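Side-chain contacts in lipopolysaccharide heptosyltransferase 2 (Escherichia coli, PDB 1PSW), which transfers the second heptose from ADP-L-glycero-D-manno-heptose onto the heptosyl-Kdo2-lipid A module while the core oligosaccharide of lipopolysaccharide is built: residues 36-39 with 40-43; 86-90 with 91-95; 202-205 with 206-210; 341-344 with 345-348. All coordinates share one frame; numbering follows the deposited sequence.

Contact 1 (36-39 with 40-43)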
loop_
_atom_site.group_PDB
_atom_site.type_symbol
_atom_site.label_atom_id
_atom_site.label_comp_id
_atom_site.label_asym_id
_atom_site.label_seq_id
_atom_site.Cartn_x
_atom_site.Cartn_y
_atom_site.Cartn_z
HETATM N N MSE A 36 -2.234 -12.022 10.594
HETATM C CA MSE A 36 -0.905 -12.606 10.670
HETATM C C MSE A 36 -0.135 -12.180 9.430
HETATM O O MSE A 36 -0.570 -12.426 8.303
HETATM C CB MSE A 36 -0.981 -14.128 10.726
HETATM C CG MSE A 36 0.380 -14.777 10.912
HETATM SE SE MSE A 36 0.313 -16.715 10.816
HETATM C CE MSE A 36 -0.408 -17.057 12.552
ATOM N N ALA A 37 1.002 -11.529 9.647
ATOM C CA ALA A 37 1.844 -11.049 8.556
ATOM C C ALA A 37 3.277 -10.912 9.060
ATOM O O ALA A 37 3.529 -11.006 10.258
ATOM C CB ALA A 37 1.332 -9.692 8.059
ATOM N N PRO A 38 4.240 -10.706 8.145
ATOM C CA PRO A 38 5.637 -10.562 8.559
ATOM C C PRO A 38 5.778 -9.466 9.611
ATOM O O PRO A 38 4.896 -8.617 9.756
ATOM C CB PRO A 38 6.343 -10.206 7.258
ATOM C CG PRO A 38 5.552 -10.950 6.241
ATOM C CD PRO A 38 4.125 -10.692 6.677
ATOM N N ALA A 39 6.891 -9.486 10.338
ATOM C CA ALA A 39 7.156 -8.500 11.381
ATOM C C ALA A 39 7.074 -7.062 10.863
ATOM O O ALA A 39 6.448 -6.214 11.489
ATOM C CB ALA A 39 8.533 -8.752 11.994
ATOM N N TRP A 40 7.693 -6.797 9.717
ATOM C CA TRP A 40 7.692 -5.452 9.160
ATOM C C TRP A 40 6.300 -4.931 8.791
ATOM O O TRP A 40 6.127 -3.738 8.521
ATOM C CB TRP A 40 8.600 -5.379 7.934
ATOM C CG TRP A 40 8.206 -6.300 6.835
ATOM C CD1 TRP A 40 8.642 -7.579 6.639
ATOM C CD2 TRP A 40 7.277 -6.024 5.783
ATOM N NE1 TRP A 40 8.041 -8.117 5.523
ATOM C CE2 TRP A 40 7.199 -7.185 4.981
ATOM C CE3 TRP A 40 6.501 -4.910 5.441
ATOM C CZ2 TRP A 40 6.377 -7.262 3.856
ATOM C CZ3 TRP A 40 5.678 -4.987 4.317
ATOM C CH2 TRP A 40 5.625 -6.158 3.540
ATOM N N CYS A 41 5.310 -5.820 8.780
ATOM C CA CYS A 41 3.944 -5.425 8.456
ATOM C C CYS A 41 3.204 -4.878 9.669
ATOM O O CYS A 41 2.264 -4.090 9.531
ATOM C CB CYS A 41 3.154 -6.610 7.892
ATOM S SG CYS A 41 3.600 -7.101 6.213
ATOM N N ARG A 42 3.622 -5.290 10.859
ATOM C CA ARG A 42 2.958 -4.838 12.071
ATOM C C ARG A 42 2.730 -3.329 12.141
ATOM O O ARG A 42 1.656 -2.890 12.536
ATOM C CB ARG A 42 3.730 -5.287 13.321
ATOM C CG ARG A 42 3.110 -4.757 14.614
ATOM C CD ARG A 42 2.779 -5.861 15.607
ATOM N NE ARG A 42 2.081 -5.332 16.778
ATOM C CZ ARG A 42 1.800 -6.041 17.867
ATOM N NH1 ARG A 42 2.159 -7.316 17.940
ATOM N NH2 ARG A 42 1.161 -5.474 18.883
ATOM N N PRO A 43 3.738 -2.520 11.764
ATOM C CA PRO A 43 3.573 -1.062 11.818
ATOM C C PRO A 43 2.372 -0.535 11.033
ATOM O O PRO A 43 1.635 0.324 11.517
ATOM C CB PRO A 43 4.900 -0.546 11.267
ATOM C CG PRO A 43 5.865 -1.602 11.714
ATOM C CD PRO A 43 5.119 -2.870 11.389
#

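Contact 2 (86-90 with 91-95)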
loop_
_atom_site.group_PDB
_atom_site.type_symbol
_atom_site.label_atom_id
_atom_site.label_comp_id
_atom_site.label_asym_id
_atom_site.label_seq_id
_atom_site.Cartn_x
_atom_site.Cartn_y
_atom_site.Cartn_z
ATOM N N VAL A 86 -7.575 -16.452 3.924
ATOM C CA VAL A 86 -6.205 -16.523 3.435
ATOM C C VAL A 86 -6.107 -15.645 2.197
ATOM O O VAL A 86 -6.735 -15.932 1.175
ATOM C CB VAL A 86 -5.816 -17.982 3.087
ATOM C CG1 VAL A 86 -4.351 -18.060 2.687
ATOM C CG2 VAL A 86 -6.079 -18.887 4.284
ATOM N N LEU A 87 -5.324 -14.570 2.288
ATOM C CA LEU A 87 -5.188 -13.619 1.179
ATOM C C LEU A 87 -4.068 -13.925 0.197
ATOM O O LEU A 87 -4.204 -13.669 -0.997
ATOM C CB LEU A 87 -5.057 -12.196 1.739
ATOM C CG LEU A 87 -6.240 -11.786 2.636
ATOM C CD1 LEU A 87 -6.110 -10.321 3.068
ATOM C CD2 LEU A 87 -7.550 -11.999 1.879
ATOM N N PRO A 88 -2.940 -14.462 0.680
ATOM C CA PRO A 88 -1.872 -14.767 -0.278
ATOM C C PRO A 88 -2.380 -15.905 -1.165
ATOM O O PRO A 88 -3.390 -16.532 -0.840
ATOM C CB PRO A 88 -0.714 -15.205 0.621
ATOM C CG PRO A 88 -0.967 -14.445 1.894
ATOM C CD PRO A 88 -2.453 -14.595 2.065
ATOM N N ASN A 89 -1.705 -16.173 -2.276
ATOM C CA ASN A 89 -2.131 -17.249 -3.166
ATOM C C ASN A 89 -1.333 -18.531 -2.946
ATOM O O ASN A 89 -1.762 -19.601 -3.362
ATOM C CB ASN A 89 -1.994 -16.819 -4.630
ATOM C CG ASN A 89 -3.065 -15.830 -5.051
ATOM O OD1 ASN A 89 -4.251 -16.160 -5.087
ATOM N ND2 ASN A 89 -2.651 -14.607 -5.367
ATOM N N SER A 90 -0.184 -18.421 -2.285
ATOM C CA SER A 90 0.667 -19.581 -2.049
ATOM C C SER A 90 -0.070 -20.697 -1.324
ATOM O O SER A 90 -0.964 -20.455 -0.513
ATOM C CB SER A 90 1.900 -19.189 -1.241
ATOM O OG SER A 90 1.562 -18.971 0.110
ATOM N N PHE A 91 0.311 -21.926 -1.640
ATOM C CA PHE A 91 -0.278 -23.103 -1.027
ATOM C C PHE A 91 -0.000 -23.128 0.478
ATOM O O PHE A 91 -0.916 -23.282 1.281
ATOM C CB PHE A 91 0.301 -24.358 -1.688
ATOM C CG PHE A 91 0.245 -25.584 -0.823
ATOM C CD1 PHE A 91 -0.970 -26.204 -0.538
ATOM C CD2 PHE A 91 1.410 -26.106 -0.271
ATOM C CE1 PHE A 91 -1.017 -27.330 0.277
ATOM C CE2 PHE A 91 1.375 -27.229 0.544
ATOM C CZ PHE A 91 0.157 -27.840 0.821
ATOM N N LYS A 92 1.264 -22.971 0.849
ATOM C CA LYS A 92 1.665 -23.009 2.249
ATOM C C LYS A 92 0.998 -21.949 3.123
ATOM O O LYS A 92 0.846 -22.148 4.331
ATOM C CB LYS A 92 3.183 -22.874 2.360
ATOM C CG LYS A 92 3.716 -21.515 1.952
ATOM C CD LYS A 92 5.232 -21.459 2.048
ATOM C CE LYS A 92 5.739 -20.041 1.826
ATOM N NZ LYS A 92 7.225 -19.939 1.931
ATOM N N SER A 93 0.592 -20.830 2.526
ATOM C CA SER A 93 -0.039 -19.761 3.302
ATOM C C SER A 93 -1.360 -20.176 3.952
ATOM O O SER A 93 -1.774 -19.581 4.944
ATOM C CB SER A 93 -0.262 -18.513 2.431
ATOM O OG SER A 93 -1.337 -18.688 1.521
ATOM N N ALA A 94 -2.017 -21.198 3.411
ATOM C CA ALA A 94 -3.280 -21.649 3.984
ATOM C C ALA A 94 -3.124 -22.811 4.968
ATOM O O ALA A 94 -4.115 -23.370 5.440
ATOM C CB ALA A 94 -4.249 -22.030 2.871
ATOM N N LEU A 95 -1.885 -23.165 5.288
ATOM C CA LEU A 95 -1.630 -24.268 6.211
ATOM C C LEU A 95 -1.985 -23.938 7.660
ATOM O O LEU A 95 -2.697 -24.698 8.319
ATOM C CB LEU A 95 -0.161 -24.695 6.123
ATOM C CG LEU A 95 0.215 -25.515 4.880
ATOM C CD1 LEU A 95 1.722 -25.741 4.835
ATOM C CD2 LEU A 95 -0.528 -26.848 4.913
#

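Contact 3 (202-205 with 206-210)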
loop_
_atom_site.group_PDB
_atom_site.type_symbol
_atom_site.label_atom_id
_atom_site.label_comp_id
_atom_site.label_asym_id
_atom_site.label_seq_id
_atom_site.Cartn_x
_atom_site.Cartn_y
_atom_site.Cartn_z
ATOM N N TYR A 202 13.578 12.558 -11.092
ATOM C CA TYR A 202 13.154 12.941 -9.746
ATOM C C TYR A 202 14.030 14.093 -9.247
ATOM O O TYR A 202 13.542 14.996 -8.569
ATOM C CB TYR A 202 13.247 11.755 -8.764
ATOM C CG TYR A 202 12.000 10.880 -8.715
ATOM C CD1 TYR A 202 10.793 11.375 -8.191
ATOM C CD2 TYR A 202 12.017 9.569 -9.201
ATOM C CE1 TYR A 202 9.632 10.583 -8.155
ATOM C CE2 TYR A 202 10.863 8.771 -9.173
ATOM C CZ TYR A 202 9.683 9.280 -8.652
ATOM O OH TYR A 202 8.543 8.502 -8.634
ATOM N N ALA A 203 15.317 14.070 -9.590
ATOM C CA ALA A 203 16.229 15.128 -9.158
ATOM C C ALA A 203 15.851 16.472 -9.774
ATOM O O ALA A 203 15.814 17.490 -9.086
ATOM C CB ALA A 203 17.665 14.766 -9.523
ATOM N N GLU A 204 15.580 16.468 -11.076
ATOM C CA GLU A 204 15.192 17.682 -11.784
ATOM C C GLU A 204 13.893 18.231 -11.186
ATOM O O GLU A 204 13.744 19.438 -10.988
ATOM C CB GLU A 204 15.005 17.377 -13.275
ATOM C CG GLU A 204 14.479 18.530 -14.123
ATOM C CD GLU A 204 15.316 19.789 -13.993
ATOM O OE1 GLU A 204 16.556 19.702 -14.126
ATOM O OE2 GLU A 204 14.731 20.872 -13.767
ATOM N N LEU A 205 12.951 17.339 -10.893
ATOM C CA LEU A 205 11.678 17.759 -10.306
ATOM C C LEU A 205 11.903 18.375 -8.929
ATOM O O LEU A 205 11.233 19.336 -8.550
ATOM C CB LEU A 205 10.709 16.571 -10.185
ATOM C CG LEU A 205 9.324 16.908 -9.596
ATOM C CD1 LEU A 205 8.661 18.001 -10.424
ATOM C CD2 LEU A 205 8.443 15.671 -9.563
ATOM N N ALA A 206 12.839 17.810 -8.172
ATOM C CA ALA A 206 13.130 18.331 -6.841
ATOM C C ALA A 206 13.700 19.751 -6.943
ATOM O O ALA A 206 13.335 20.635 -6.160
ATOM C CB ALA A 206 14.116 17.410 -6.118
ATOM N N LYS A 207 14.589 19.974 -7.908
ATOM C CA LYS A 207 15.183 21.299 -8.090
ATOM C C LYS A 207 14.090 22.318 -8.372
ATOM O O LYS A 207 14.101 23.431 -7.840
ATOM C CB LYS A 207 16.169 21.302 -9.263
ATOM C CG LYS A 207 17.359 20.402 -9.069
ATOM C CD LYS A 207 18.271 20.438 -10.281
ATOM C CE LYS A 207 19.429 19.482 -10.092
ATOM N NZ LYS A 207 20.272 19.348 -11.309
ATOM N N GLN A 208 13.150 21.934 -9.227
ATOM C CA GLN A 208 12.043 22.809 -9.594
ATOM C C GLN A 208 11.143 23.117 -8.396
ATOM O O GLN A 208 10.691 24.251 -8.227
ATOM C CB GLN A 208 11.204 22.150 -10.688
ATOM C CG GLN A 208 11.937 21.871 -11.980
ATOM C CD GLN A 208 12.145 23.112 -12.817
ATOM O OE1 GLN A 208 13.023 23.932 -12.537
ATOM N NE2 GLN A 208 11.314 23.274 -13.840
ATOM N N LEU A 209 10.869 22.097 -7.585
ATOM C CA LEU A 209 10.008 22.261 -6.414
ATOM C C LEU A 209 10.667 23.100 -5.322
ATOM O O LEU A 209 10.025 23.948 -4.700
ATOM C CB LEU A 209 9.598 20.891 -5.855
ATOM C CG LEU A 209 8.573 20.117 -6.693
ATOM C CD1 LEU A 209 8.392 18.694 -6.158
ATOM C CD2 LEU A 209 7.255 20.868 -6.676
ATOM N N ILE A 210 11.949 22.856 -5.086
ATOM C CA ILE A 210 12.685 23.608 -4.082
ATOM C C ILE A 210 12.727 25.070 -4.510
ATOM O O ILE A 210 12.685 25.984 -3.683
ATOM C CB ILE A 210 14.109 23.054 -3.940
ATOM C CG1 ILE A 210 14.033 21.659 -3.308
ATOM C CG2 ILE A 210 14.972 24.003 -3.118
ATOM C CD1 ILE A 210 15.331 20.899 -3.318
HETATM O O HOH W 1 18.589 18.423 -13.197
#

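Contact 4 (341-344 with 345-348)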
loop_
_atom_site.group_PDB
_atom_site.type_symbol
_atom_site.label_atom_id
_atom_site.label_comp_id
_atom_site.label_asym_id
_atom_site.label_seq_id
_atom_site.Cartn_x
_atom_site.Cartn_y
_atom_site.Cartn_z
ATOM N N ALA A 341 -1.027 21.901 -10.133
ATOM C CA ALA A 341 -2.481 22.011 -10.267
ATOM C C ALA A 341 -3.186 21.434 -9.047
ATOM O O ALA A 341 -4.095 22.052 -8.489
ATOM C CB ALA A 341 -2.949 21.292 -11.526
ATOM N N LEU A 342 -2.766 20.242 -8.635
ATOM C CA LEU A 342 -3.355 19.585 -7.472
ATOM C C LEU A 342 -3.001 20.342 -6.196
ATOM O O LEU A 342 -3.783 20.372 -5.248
ATOM C CB LEU A 342 -2.855 18.139 -7.366
ATOM C CG LEU A 342 -3.284 17.141 -8.454
ATOM C CD1 LEU A 342 -2.541 15.821 -8.247
ATOM C CD2 LEU A 342 -4.794 16.915 -8.397
ATOM N N LEU A 343 -1.815 20.944 -6.168
ATOM C CA LEU A 343 -1.400 21.701 -4.997
ATOM C C LEU A 343 -2.278 22.940 -4.862
ATOM O O LEU A 343 -2.623 23.342 -3.752
ATOM C CB LEU A 343 0.076 22.097 -5.108
ATOM C CG LEU A 343 1.076 20.963 -4.829
ATOM C CD1 LEU A 343 2.465 21.363 -5.296
ATOM C CD2 LEU A 343 1.086 20.645 -3.345
ATOM N N LEU A 344 -2.656 23.530 -5.994
ATOM C CA LEU A 344 -3.509 24.718 -5.989
ATOM C C LEU A 344 -4.896 24.371 -5.447
ATOM O O LEU A 344 -5.434 25.081 -4.596
ATOM C CB LEU A 344 -3.644 25.288 -7.403
ATOM C CG LEU A 344 -4.599 26.482 -7.523
ATOM C CD1 LEU A 344 -3.951 27.721 -6.908
ATOM C CD2 LEU A 344 -4.935 26.729 -8.987
ATOM N N GLN A 345 -5.462 23.277 -5.951
ATOM C CA GLN A 345 -6.782 22.801 -5.534
ATOM C C GLN A 345 -6.837 22.651 -4.018
ATOM O O GLN A 345 -7.807 23.045 -3.371
ATOM C CB GLN A 345 -7.078 21.442 -6.172
ATOM C CG GLN A 345 -8.446 20.857 -5.820
ATOM C CD GLN A 345 -8.500 19.335 -5.968
ATOM O OE1 GLN A 345 -7.877 18.761 -6.866
ATOM N NE2 GLN A 345 -9.263 18.680 -5.095
ATOM N N GLU A 346 -5.785 22.064 -3.462
ATOM C CA GLU A 346 -5.701 21.844 -2.028
ATOM C C GLU A 346 -5.702 23.158 -1.244
ATOM O O GLU A 346 -6.319 23.249 -0.183
ATOM C CB GLU A 346 -4.450 21.018 -1.711
ATOM C CG GLU A 346 -4.167 20.837 -0.229
ATOM C CD GLU A 346 -3.055 19.828 0.031
ATOM O OE1 GLU A 346 -2.015 19.889 -0.667
ATOM O OE2 GLU A 346 -3.218 18.992 0.945
ATOM N N GLU A 347 -5.020 24.174 -1.765
ATOM C CA GLU A 347 -4.974 25.468 -1.086
ATOM C C GLU A 347 -6.334 26.158 -1.144
ATOM O O GLU A 347 -6.812 26.695 -0.145
ATOM C CB GLU A 347 -3.916 26.371 -1.723
ATOM C CG GLU A 347 -2.518 25.787 -1.702
ATOM C CD GLU A 347 -1.479 26.732 -2.276
ATOM O OE1 GLU A 347 -1.678 27.225 -3.405
ATOM O OE2 GLU A 347 -0.459 26.976 -1.598
ATOM N N ALA A 348 -6.952 26.131 -2.321
ATOM C CA ALA A 348 -8.250 26.760 -2.520
ATOM C C ALA A 348 -9.306 26.178 -1.586
ATOM O O ALA A 348 -9.118 25.042 -1.099
ATOM C CB ALA A 348 -8.686 26.593 -3.969
ATOM O OXT ALA A 348 -10.325 26.863 -1.364
HETATM O O HOH W 2 -1.357 22.691 -1.257
#

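Contact 1 (36-39 with 40-43)
Pro38 and Trp40 lie side by side and point the same way. The indole meets the proline with its pyrrole part: Trp40 NE1 is 3.2 Å from Pro38 CB. The approach to the ring is oblique. CG of Trp40 sits between its own backbone N and carbonyl carbon (chi1 60°), which folds the indole back beside Pro38. Cys41 SG lies 3.4 Å above the plane of the same indole, offset toward its rim. The sulfur also reaches the proline ring, with SG 3.7 Å from Pro38 CD. Cys41 CB packs on the buried Ala37, CB to CB 3.6 Å. Two backbone bonds close successive turns. Cys41 N bonds to Pro38 O at 3.0 Å, and Arg42 N bonds to Ala39 O at 3.0 Å. Both donors stand well above the carbonyl planes. Arg42 leads its guanidinium away from Pro38 and Ala39. The segment links strand 32-37 to helix 42-45 in a beta-alpha-beta unit that goes on to strand 51-56. Ala37 touches Met14 and Trp40 touches Val11, both of helix 11-27. Trp40 and Pro43 also meet Leu252 of helix 252-260, which belongs to the second Rossmann-like domain.

Contact 2 (86-90 with 91-95)
The chain folds back after Ser90 into a short 3-10 turn, in which Ser93 N makes a weak bond of 3.4 Å to Ser90 O. Two further bonds tie the same pair of serines. Ser93 OG donates to Ser90 O at 2.7 Å, arriving 29° out of the carbonyl plane. Ser90 O therefore receives both the hydroxyl and, weakly, the amide of one residue. Ser93 N also donates to Ser90 OG at 3.2 Å, with an N-H...O angle of 135°. Ser90 OG takes up this place because it is folded over its own backbone, between N and the carbonyl carbon (chi1 75°). This bond also brings Ser90 OG to 3.0 Å from Ser93 CB, a tight approach. Were Ser90 replaced by an alanine, Ser93 N would probably keep only its weak bond to the carbonyl within this turn. Apolar groups close round Ser93 from the strand side. Val86 CG1 approaches Ser93 OG to 3.3 Å, and Pro88 CB lies 3.7 Å from the same oxygen. The other branch, Val86 CG2, packs on Ala94 CB at 3.9 Å. Bonds from Ala94 N to Phe91 O and from Leu95 N to Lys92 O continue the 3-10 pattern. Phe91 N is held from outside by Glu111 OE1. With the first serine hydroxyl accepting the N-H three residues on, the turn resembles an ST-motif. Its loop leaves the C-terminal end of parallel strand 83-86 and leads into helix 95-99, as in the alternating strands and helices of a Rossmann-like domain.

Contact 3 (202-205 with 206-210)
Tyr202 opens this helical run by taking Ala206 N on its carbonyl O at 2.9 Å. At Ala203 the carbonyl O accepts Lys207 N at 3.0 Å. The aliphatic part of Lys207 lies over that oxygen, with CG 3.3 Å from Ala203 O. Glu204 O accepts Gln208 N, and its side chain reaches two residues of the next turn. The chain bends at chi2 (54°), which swings the carboxylate forward along the helix, toward Lys207 and Gln208. Glu204 OE1 meets Lys207 NZ through one water, which donates to the acid at 2.6 Å and accepts from the amine at 2.7 Å. The opposite charges are thus bridged and do not touch. Glu204 OE2 lies 3.5 Å from Gln208 CG. The carboxylate and amide planes are turned 64° from each other. The amide has its oxygen, not its NH2, nearer to OE2, so the contact is made through the aliphatic CG. Cutting the glutamine back to an alanine is likely to take away this neighbour of Glu204 OE2 and leave the carboxylate freer to turn. Leu205 closes the segment. Its O accepts Leu209 N at 2.9 Å, and its CG meets Leu209 CD1 at 4.0 Å, the two side chains slanting across one another. Helix 199-211 joins strands 182-186 and 215-218. Leu205, Ala206 and Leu209 lie on Phe185 of the first strand, and Trp197 meets Tyr202 edge-to-face. Helix 332-347 flanks the helix, with Val335 and Leu336 on Leu205 and Gln333 on Gln208.

Contact 4 (341-344 with 345-348)
Leu343 and Glu346 lie on the better-held side of this last helical turn, joined through a water rather than by close side-chain contact. Leu343 O has two donors: Glu347 N at 3.2 Å and the water at 2.9 Å. The same water donates to Glu346 OE1 at 2.9 Å, so it ties the acid to the backbone one turn back. The tight approach is that of Glu347 CG, 3.2 Å from Leu343 O. The Glu346 chain is extended, its CG trans to N (chi1 174°), and carries the carboxylate past the buried Leu343, whose CD2 lies 4.2 Å from OE1. The other oxygen, OE2, makes a salt bridge to Arg281, which would offset the negative charge near the C-terminal end of the helix. Leu344, Gln345 and Ala348 are exposed, as is Glu347 despite its CG on Leu343 O. Leu342 is buried and points the same way as Gln345, but Gln345 OE1 comes no nearer than 3.9 Å to Leu342 CD2. Here the backbone does most of the joining. Ala348 N bonds to Leu344 O at 2.9 Å, with a C=O...N angle of 166°. The bonds from residue i+4 to residue i are those of a regular alpha helix in the last turn of helix 332-347. This helix lies beside the C-terminal Rossmann-like domain of this GT-B enzyme. Tyr214, Lys263 and Pro282 meet it from the loops leading into strands 215-218, 264-268 and 283-287.

In the fold
The four contacts follow one another along the chain without overlap. Contacts 1 and 2 belong to the N-terminal parallel sheet, at the C-terminal ends of strands 32-37 and 83-86 and in the chain that follows, with centres about 16 Å apart. Contacts 3 and 4 belong to the C-terminal half, on helices 199-211 and 332-347, with centres about 19 Å apart and nearest atoms about 5 Å apart. These helices touch each other away from contact 4. The centres of contacts 2 and 4 are about 43 Å apart, on opposite sides of the chain's centre. The arrangement reflects the two Rossmann-like domains of the GT-B fold. Contact 1 also touches helix 252-260 and so reaches across between them.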